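Local coordinates for flagellar hook-associated protein (Burkholderia pseudomallei, PDB 4UT1), which probably serves as a structural component of the bacterial flagellum, forming part of the junction between the hook and the filament, at residues 176-188 / 238-250. Sequence-based numbering, arbitrary orientation.
Sequences INSYTSQIAQLNE and PLVVGNASYQLAT. With EDO (1,2-ethanediol), chain E.
Asn177 lines its carboxamide up with the backbone of Leu248, giving and taking one hydrogen bond each. Its CB points at the strand, and chi1 of -70°, with CG anti to the carbonyl carbon and beside the backbone N, then sets the carboxamide against the backbone of Leu248. That CB lies 3.4 Å from C1 of a bound 1,2-ethanediol, probably a crystallisation additive. Beyond CG, OD1 accepts the N-H of Leu248, while ND2 donates to Leu248 O at 2.9 Å. This second bond is nearly straight (177°) and lies in the amide plane, so both ends of the carboxamide are held and its rotation is fixed. Nearby, Ile176 CG2 meets Leu248 CD1.

Helix 134-193 runs here almost antiparallel to strand 244-250, the short axes 170° apart, and lies against one face of a six-stranded antiparallel meander within the FlgK helical domain. Strands 238-241 and 244-252 form a beta hairpin closed by a type II' turn from Val241 to Ala244, with Gly242 at positive phi; a classic bulge at Leu239 and Val240 faces Val231.

Toward the turn, Val240 spreads its two methyls along the helix: CG2 rests 3.4 Å from Thr180 O and also touches Ile183 CG2, whereas CG1 packs on Ala184 and the amide of Asn187. Asn187 ND2 donates to Gly242 O at 2.7 Å and also to Tyr229 O, and its OD1 accepts from Arg207, so the buried amide is used at both ends. At the solvent-exposed end by the turn, Asn243 ND2 donates a hydrogen bond to Glu188 OE1 (2.9 Å) from above the carboxylate plane. Between the two ends, the diol's O2 sits within hydrogen-bonding distance of Ser245 OG and Asn177 O, bridging strand and helix.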
# COMPACT_ATOMS: atom_id res chain seq x y z
N ILE A 176 21.72 -27.45 -2.36
CA ILE A 176 22.45 -27.39 -1.10
C ILE A 176 22.53 -28.76 -0.42
O ILE A 176 23.59 -29.15 0.05
CB ILE A 176 21.81 -26.37 -0.14
CG1 ILE A 176 22.04 -24.96 -0.67
CG2 ILE A 176 22.39 -26.54 1.28
CD1 ILE A 176 21.27 -23.90 0.07
N ASN A 177 21.41 -29.47 -0.36
CA ASN A 177 21.39 -30.78 0.29
C ASN A 177 22.27 -31.76 -0.46
O ASN A 177 22.94 -32.60 0.15
CB ASN A 177 19.96 -31.32 0.40
CG ASN A 177 19.11 -30.53 1.39
OD1 ASN A 177 19.64 -29.88 2.28
ND2 ASN A 177 17.79 -30.61 1.25
N SER A 178 22.28 -31.64 -1.78
CA SER A 178 23.14 -32.48 -2.60
C SER A 178 24.61 -32.26 -2.26
O SER A 178 25.36 -33.21 -2.09
CB SER A 178 22.91 -32.20 -4.09
OG SER A 178 21.64 -32.68 -4.50
N TYR A 179 25.02 -31.00 -2.18
CA TYR A 179 26.41 -30.68 -1.89
C TYR A 179 26.85 -31.01 -0.46
O TYR A 179 27.98 -31.46 -0.24
CB TYR A 179 26.69 -29.21 -2.18
CG TYR A 179 26.71 -28.93 -3.67
CD1 TYR A 179 27.62 -29.58 -4.50
CD2 TYR A 179 25.84 -28.02 -4.24
CE1 TYR A 179 27.64 -29.34 -5.87
CE2 TYR A 179 25.86 -27.77 -5.60
CZ TYR A 179 26.76 -28.43 -6.41
OH TYR A 179 26.78 -28.17 -7.76
N THR A 180 25.98 -30.77 0.51
CA THR A 180 26.34 -31.08 1.89
C THR A 180 26.50 -32.59 2.07
O THR A 180 27.45 -33.04 2.72
CB THR A 180 25.30 -30.53 2.88
OG1 THR A 180 24.00 -31.07 2.57
CG2 THR A 180 25.25 -29.00 2.78
N SER A 181 25.60 -33.36 1.49
CA SER A 181 25.73 -34.81 1.50
C SER A 181 27.04 -35.25 0.85
O SER A 181 27.71 -36.16 1.35
CB SER A 181 24.54 -35.46 0.78
OG SER A 181 24.74 -36.85 0.66
N GLN A 182 27.42 -34.60 -0.25
CA GLN A 182 28.66 -34.93 -0.95
C GLN A 182 29.88 -34.67 -0.08
O GLN A 182 30.83 -35.47 -0.07
CB GLN A 182 28.80 -34.12 -2.24
CG GLN A 182 27.83 -34.47 -3.32
CD GLN A 182 28.01 -33.56 -4.53
OE1 GLN A 182 29.09 -33.02 -4.76
NE2 GLN A 182 26.93 -33.36 -5.30
N ILE A 183 29.85 -33.56 0.63
CA ILE A 183 30.96 -33.16 1.49
C ILE A 183 31.08 -34.10 2.70
O ILE A 183 32.19 -34.48 3.09
CB ILE A 183 30.80 -31.70 1.94
CG1 ILE A 183 30.98 -30.76 0.74
CG2 ILE A 183 31.80 -31.37 3.04
CD1 ILE A 183 30.42 -29.35 0.95
N ALA A 184 29.95 -34.49 3.29
CA ALA A 184 30.00 -35.49 4.37
C ALA A 184 30.57 -36.81 3.84
O ALA A 184 31.40 -37.44 4.50
CB ALA A 184 28.62 -35.71 4.97
N GLN A 185 30.11 -37.21 2.66
CA GLN A 185 30.59 -38.45 2.02
C GLN A 185 32.10 -38.39 1.80
O GLN A 185 32.81 -39.37 2.03
CB GLN A 185 29.87 -38.70 0.69
CG GLN A 185 28.46 -39.30 0.81
CD GLN A 185 27.75 -39.43 -0.54
OE1 GLN A 185 28.11 -40.27 -1.35
NE2 GLN A 185 26.75 -38.60 -0.77
N LEU A 186 32.58 -37.23 1.37
CA LEU A 186 33.99 -37.03 1.09
C LEU A 186 34.83 -36.98 2.36
O LEU A 186 35.95 -37.48 2.37
CB LEU A 186 34.19 -35.75 0.25
CG LEU A 186 33.69 -35.92 -1.19
CD1 LEU A 186 33.63 -34.59 -1.95
CD2 LEU A 186 34.57 -36.92 -1.94
N ASN A 187 34.30 -36.37 3.42
CA ASN A 187 34.96 -36.42 4.72
C ASN A 187 35.29 -37.87 5.11
O ASN A 187 36.41 -38.17 5.52
CB ASN A 187 34.08 -35.77 5.81
CG ASN A 187 34.14 -34.25 5.77
OD1 ASN A 187 35.07 -33.67 5.21
ND2 ASN A 187 33.15 -33.60 6.38
N GLU A 188 34.31 -38.76 4.96
CA GLU A 188 34.47 -40.17 5.29
C GLU A 188 35.44 -40.87 4.34
O GLU A 188 36.29 -41.66 4.77
CB GLU A 188 33.11 -40.89 5.26
CG GLU A 188 33.17 -42.40 5.50
CD GLU A 188 33.47 -42.77 6.94
OE1 GLU A 188 33.59 -41.86 7.78
OE2 GLU A 188 33.58 -43.98 7.23
N PRO A 238 24.54 -25.86 11.47
CA PRO A 238 25.45 -26.81 10.84
C PRO A 238 24.88 -27.39 9.54
O PRO A 238 23.68 -27.63 9.45
CB PRO A 238 25.62 -27.91 11.90
CG PRO A 238 24.41 -27.79 12.77
CD PRO A 238 24.02 -26.33 12.76
N LEU A 239 25.75 -27.61 8.56
CA LEU A 239 25.37 -28.29 7.33
C LEU A 239 26.10 -29.63 7.21
O LEU A 239 25.53 -30.62 6.75
CB LEU A 239 25.68 -27.43 6.12
CG LEU A 239 24.86 -26.15 5.98
CD1 LEU A 239 25.23 -25.51 4.67
CD2 LEU A 239 23.35 -26.43 6.07
N VAL A 240 27.36 -29.61 7.60
CA VAL A 240 28.18 -30.83 7.63
C VAL A 240 28.94 -30.89 8.93
O VAL A 240 29.57 -29.91 9.35
CB VAL A 240 29.19 -30.90 6.47
CG1 VAL A 240 30.09 -32.13 6.64
CG2 VAL A 240 28.48 -30.93 5.13
N VAL A 241 28.89 -32.05 9.59
CA VAL A 241 29.70 -32.31 10.77
C VAL A 241 30.27 -33.70 10.61
O VAL A 241 29.54 -34.68 10.71
CB VAL A 241 28.88 -32.23 12.06
CG1 VAL A 241 29.72 -32.69 13.25
CG2 VAL A 241 28.36 -30.81 12.29
N GLY A 242 31.57 -33.78 10.33
CA GLY A 242 32.23 -35.04 10.03
C GLY A 242 31.59 -35.75 8.85
O GLY A 242 31.50 -35.19 7.75
N ASN A 243 31.11 -36.97 9.07
CA ASN A 243 30.54 -37.76 7.98
C ASN A 243 29.02 -37.76 8.01
O ASN A 243 28.39 -38.61 7.38
CB ASN A 243 31.09 -39.20 8.01
CG ASN A 243 30.80 -39.93 9.32
OD1 ASN A 243 29.93 -39.51 10.09
ND2 ASN A 243 31.52 -41.02 9.57
N ALA A 244 28.44 -36.80 8.72
CA ALA A 244 27.00 -36.58 8.72
C ALA A 244 26.67 -35.22 8.08
O ALA A 244 27.45 -34.27 8.17
CB ALA A 244 26.43 -36.64 10.13
N SER A 245 25.54 -35.14 7.41
CA SER A 245 25.07 -33.86 6.89
C SER A 245 23.68 -33.53 7.41
O SER A 245 22.94 -34.41 7.86
CB SER A 245 25.08 -33.87 5.36
OG SER A 245 24.02 -34.65 4.83
N TYR A 246 23.33 -32.24 7.37
CA TYR A 246 22.01 -31.78 7.79
C TYR A 246 21.18 -31.37 6.58
O TYR A 246 21.69 -30.71 5.67
CB TYR A 246 22.14 -30.58 8.75
CG TYR A 246 22.68 -30.88 10.13
CD1 TYR A 246 24.00 -31.25 10.31
CD2 TYR A 246 21.88 -30.74 11.26
CE1 TYR A 246 24.51 -31.50 11.57
CE2 TYR A 246 22.37 -30.99 12.53
CZ TYR A 246 23.69 -31.36 12.68
OH TYR A 246 24.20 -31.61 13.93
N GLN A 247 19.91 -31.74 6.57
CA GLN A 247 19.02 -31.42 5.46
C GLN A 247 18.25 -30.13 5.71
O GLN A 247 17.66 -29.96 6.76
CB GLN A 247 18.02 -32.55 5.23
CG GLN A 247 18.48 -33.57 4.21
CD GLN A 247 17.33 -34.08 3.37
OE1 GLN A 247 17.46 -34.26 2.15
NE2 GLN A 247 16.19 -34.32 4.01
N LEU A 248 18.26 -29.23 4.73
CA LEU A 248 17.40 -28.06 4.78
C LEU A 248 16.13 -28.38 4.02
O LEU A 248 16.11 -29.27 3.16
CB LEU A 248 18.09 -26.83 4.18
CG LEU A 248 19.43 -26.45 4.80
CD1 LEU A 248 20.05 -25.28 4.06
CD2 LEU A 248 19.30 -26.15 6.31
N ALA A 249 15.06 -27.65 4.32
CA ALA A 249 13.85 -27.74 3.52
C ALA A 249 13.22 -26.36 3.35
O ALA A 249 13.50 -25.44 4.12
CB ALA A 249 12.86 -28.70 4.15
N THR A 250 12.38 -26.22 2.34
CA THR A 250 11.51 -25.06 2.26
C THR A 250 10.12 -25.48 2.75
O THR A 250 9.64 -26.58 2.46
CB THR A 250 11.40 -24.47 0.84
OG1 THR A 250 10.94 -25.47 -0.07
CG2 THR A 250 12.73 -23.92 0.35
C1 EDO E . 20.50 -34.27 2.05
O1 EDO E . 21.05 -35.00 0.96
C2 EDO E . 21.46 -34.23 3.23
O2 EDO E . 22.40 -33.16 3.13